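Local coordinates for glycoside hydrolase family 16 protein (PDB 7KR6), which probably hydrolyses O-glycosidic bonds of mixed-linkage beta-glucans as an endo-glucanase, and is held here with a bound fluorinated glucan inhibitor, at residues K80-L85 and N263-W268. The protein carries 1 engineered substitution. Residues are numbered along the deposited sequence; the frame is centred on the assembly and turned at random.
Sequences KSVLIL and NMYIDW
Val-82 sets its CG2 methyl at the edge of the Tyr-265 ring, near the ring plane and 3.7 Å from CD1, while its other branch, CG1, turns to the backbone and carboxylate of Asp-267. The torsion chi1 of -56° accounts for this split, wedging CG2 between backbone N and carbonyl carbon. Ile-84 runs alongside the same tyrosine, pointing the same way, and its CG2 meets the Asn-263 amide, 3.6 Å from CG. That amide is fixed at both ends: ND2 donates to Tyr-265 OH at 2.9 Å, nearly straight (173°) and within the amide plane, and OD1 is bonded to Thr-86. Pairing is antiparallel, Leu-83 with Ile-266 and Leu-85 with Met-264 being hydrogen-bonded pairs and Ile-84 with Tyr-265 the non-hydrogen-bonded pair between them; two backbone hydrogen bonds join each hydrogen-bonded pair, among them Met-264 N to Leu-85 O (2.8 Å). These segments belong to the outer of the two stacked sheets of the GH16 beta-jelly-roll, strands 72-77 and 112-117 flanking them. Leu-83, Leu-85, Met-264 and Ile-266 share the opposite face, where the last three reach strand 232-240, Leu-85 and Ile-266 on Phe-236 and Met-264 on Leu-238. There Leu-83 CD2 lies 3.8 Å from Ile-266 CD1, and Leu-85 CD1 rests 3.9 Å from Met-264 SD. Beyond the paired residues, one water accepts from Ser-81 N and can donate to Asp-267 OD1, in competition with other acceptors. The side chain of Lys-80 crosses that of Asp-267 at about a right angle; its CD touches Asp-267 OD2 (3.4 Å), yet NZ ends 5.1 Å from the same OD2, so any attraction is probably long-range.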
loop_
_atom_site.group_PDB
_atom_site.type_symbol
_atom_site.label_atom_id
_atom_site.label_comp_id
_atom_site.label_asym_id
_atom_site.label_seq_id
_atom_site.Cartn_x
_atom_site.Cartn_y
_atom_site.Cartn_z
ATOM N N LYS A 80 -5.833 -35.035 -8.630
ATOM C CA LYS A 80 -6.774 -34.026 -8.095
ATOM C C LYS A 80 -7.707 -33.549 -9.207
ATOM O O LYS A 80 -7.276 -33.500 -10.364
ATOM C CB LYS A 80 -6.012 -32.813 -7.558
ATOM C CG LYS A 80 -5.163 -33.066 -6.332
ATOM C CD LYS A 80 -4.423 -31.812 -5.865
ATOM C CE LYS A 80 -3.537 -32.027 -4.662
ATOM N NZ LYS A 80 -2.377 -32.885 -4.979
ATOM N N SER A 81 -8.932 -33.166 -8.842
ATOM C CA SER A 81 -9.860 -32.415 -9.704
ATOM C C SER A 81 -9.866 -30.983 -9.192
ATOM O O SER A 81 -10.089 -30.796 -8.008
ATOM C CB SER A 81 -11.279 -32.966 -9.778
ATOM O OG SER A 81 -11.971 -32.348 -10.875
ATOM N N VAL A 82 -9.577 -30.049 -10.068
ATOM C CA VAL A 82 -9.292 -28.639 -9.637
ATOM C C VAL A 82 -9.965 -27.651 -10.583
ATOM O O VAL A 82 -10.155 -27.897 -11.794
ATOM C CB VAL A 82 -7.765 -28.393 -9.580
ATOM C CG1 VAL A 82 -7.102 -29.390 -8.671
ATOM C CG2 VAL A 82 -7.152 -28.417 -10.959
ATOM N N LEU A 83 -10.251 -26.476 -10.067
ATOM C CA LEU A 83 -10.570 -25.309 -10.903
ATOM C C LEU A 83 -9.256 -24.798 -11.528
ATOM O O LEU A 83 -8.284 -24.604 -10.803
ATOM C CB LEU A 83 -11.247 -24.229 -10.041
ATOM C CG LEU A 83 -11.545 -22.901 -10.740
ATOM C CD1 LEU A 83 -12.686 -23.034 -11.739
ATOM C CD2 LEU A 83 -11.846 -21.835 -9.680
ATOM N N ILE A 84 -9.284 -24.485 -12.821
ATOM C CA ILE A 84 -8.081 -24.008 -13.560
ATOM C C ILE A 84 -8.388 -22.649 -14.154
ATOM O O ILE A 84 -9.278 -22.498 -15.013
ATOM C CB ILE A 84 -7.631 -25.009 -14.637
ATOM C CG1 ILE A 84 -7.514 -26.423 -14.086
ATOM C CG2 ILE A 84 -6.330 -24.560 -15.276
ATOM C CD1 ILE A 84 -7.308 -27.457 -15.168
ATOM N N LEU A 85 -7.663 -21.627 -13.698
ATOM C CA LEU A 85 -7.632 -20.336 -14.394
ATOM C C LEU A 85 -6.352 -20.275 -15.237
ATOM O O LEU A 85 -5.232 -20.359 -14.653
ATOM C CB LEU A 85 -7.667 -19.192 -13.382
ATOM C CG LEU A 85 -8.770 -19.293 -12.332
ATOM C CD1 LEU A 85 -8.653 -18.180 -11.314
ATOM C CD2 LEU A 85 -10.165 -19.294 -12.965
ATOM N N ASN A 263 -1.110 -21.588 -15.568
ATOM C CA ASN A 263 -2.314 -21.981 -14.797
ATOM C C ASN A 263 -2.207 -21.596 -13.329
ATOM O O ASN A 263 -1.142 -21.682 -12.719
ATOM C CB ASN A 263 -2.512 -23.483 -14.826
ATOM C CG ASN A 263 -2.936 -23.986 -16.189
ATOM O OD1 ASN A 263 -3.457 -23.222 -16.999
ATOM N ND2 ASN A 263 -2.739 -25.282 -16.416
ATOM N N MET A 264 -3.326 -21.156 -12.784
ATOM C CA MET A 264 -3.565 -21.107 -11.334
ATOM C C MET A 264 -4.612 -22.186 -11.037
ATOM O O MET A 264 -5.582 -22.269 -11.776
ATOM C CB MET A 264 -4.086 -19.720 -10.978
ATOM C CG MET A 264 -4.675 -19.574 -9.622
ATOM S SD MET A 264 -5.220 -17.835 -9.427
ATOM C CE MET A 264 -5.863 -17.842 -7.772
ATOM N N TYR A 265 -4.386 -22.981 -10.006
ATOM C CA TYR A 265 -5.227 -24.153 -9.667
ATOM C C TYR A 265 -5.845 -23.999 -8.283
ATOM O O TYR A 265 -5.142 -23.719 -7.281
ATOM C CB TYR A 265 -4.375 -25.415 -9.652
ATOM C CG TYR A 265 -3.603 -25.725 -10.914
ATOM C CD1 TYR A 265 -4.177 -26.448 -11.939
ATOM C CD2 TYR A 265 -2.270 -25.359 -11.055
ATOM C CE1 TYR A 265 -3.466 -26.765 -13.083
ATOM C CE2 TYR A 265 -1.548 -25.673 -12.191
ATOM C CZ TYR A 265 -2.136 -26.425 -13.188
ATOM O OH TYR A 265 -1.426 -26.729 -14.319
ATOM N N ILE A 266 -7.165 -24.238 -8.174
ATOM C CA ILE A 266 -7.889 -24.242 -6.873
ATOM C C ILE A 266 -8.478 -25.653 -6.692
ATOM O O ILE A 266 -9.337 -26.053 -7.491
ATOM C CB ILE A 266 -8.951 -23.134 -6.758
ATOM C CG1 ILE A 266 -8.390 -21.729 -7.011
ATOM C CG2 ILE A 266 -9.580 -23.170 -5.391
ATOM C CD1 ILE A 266 -8.287 -21.307 -8.459
ATOM N N ASP A 267 -7.959 -26.366 -5.711
ATOM C CA ASP A 267 -8.360 -27.790 -5.486
ATOM C C ASP A 267 -9.722 -27.796 -4.813
ATOM O O ASP A 267 -10.541 -28.707 -5.112
ATOM C CB ASP A 267 -7.369 -28.506 -4.591
ATOM C CG ASP A 267 -7.535 -30.017 -4.531
ATOM O OD1 ASP A 267 -8.396 -30.523 -5.281
ATOM O OD2 ASP A 267 -6.801 -30.645 -3.763
ATOM N N TRP A 268 -9.967 -26.838 -3.944
ATOM C CA TRP A 268 -11.214 -26.806 -3.136
ATOM C C TRP A 268 -11.314 -25.464 -2.438
ATOM O O TRP A 268 -10.309 -24.761 -2.257
ATOM C CB TRP A 268 -11.310 -27.973 -2.129
ATOM C CG TRP A 268 -10.150 -28.171 -1.208
ATOM C CD1 TRP A 268 -9.189 -29.145 -1.315
ATOM C CD2 TRP A 268 -9.826 -27.434 -0.022
ATOM N NE1 TRP A 268 -8.314 -29.059 -0.278
ATOM C CE2 TRP A 268 -8.694 -28.043 0.548
ATOM C CE3 TRP A 268 -10.404 -26.347 0.640
ATOM C CZ2 TRP A 268 -8.080 -27.578 1.706
ATOM C CZ3 TRP A 268 -9.798 -25.878 1.786
ATOM C CH2 TRP A 268 -8.652 -26.479 2.304
HETATM O O HOH W 1 -9.337 -33.171 -5.819
#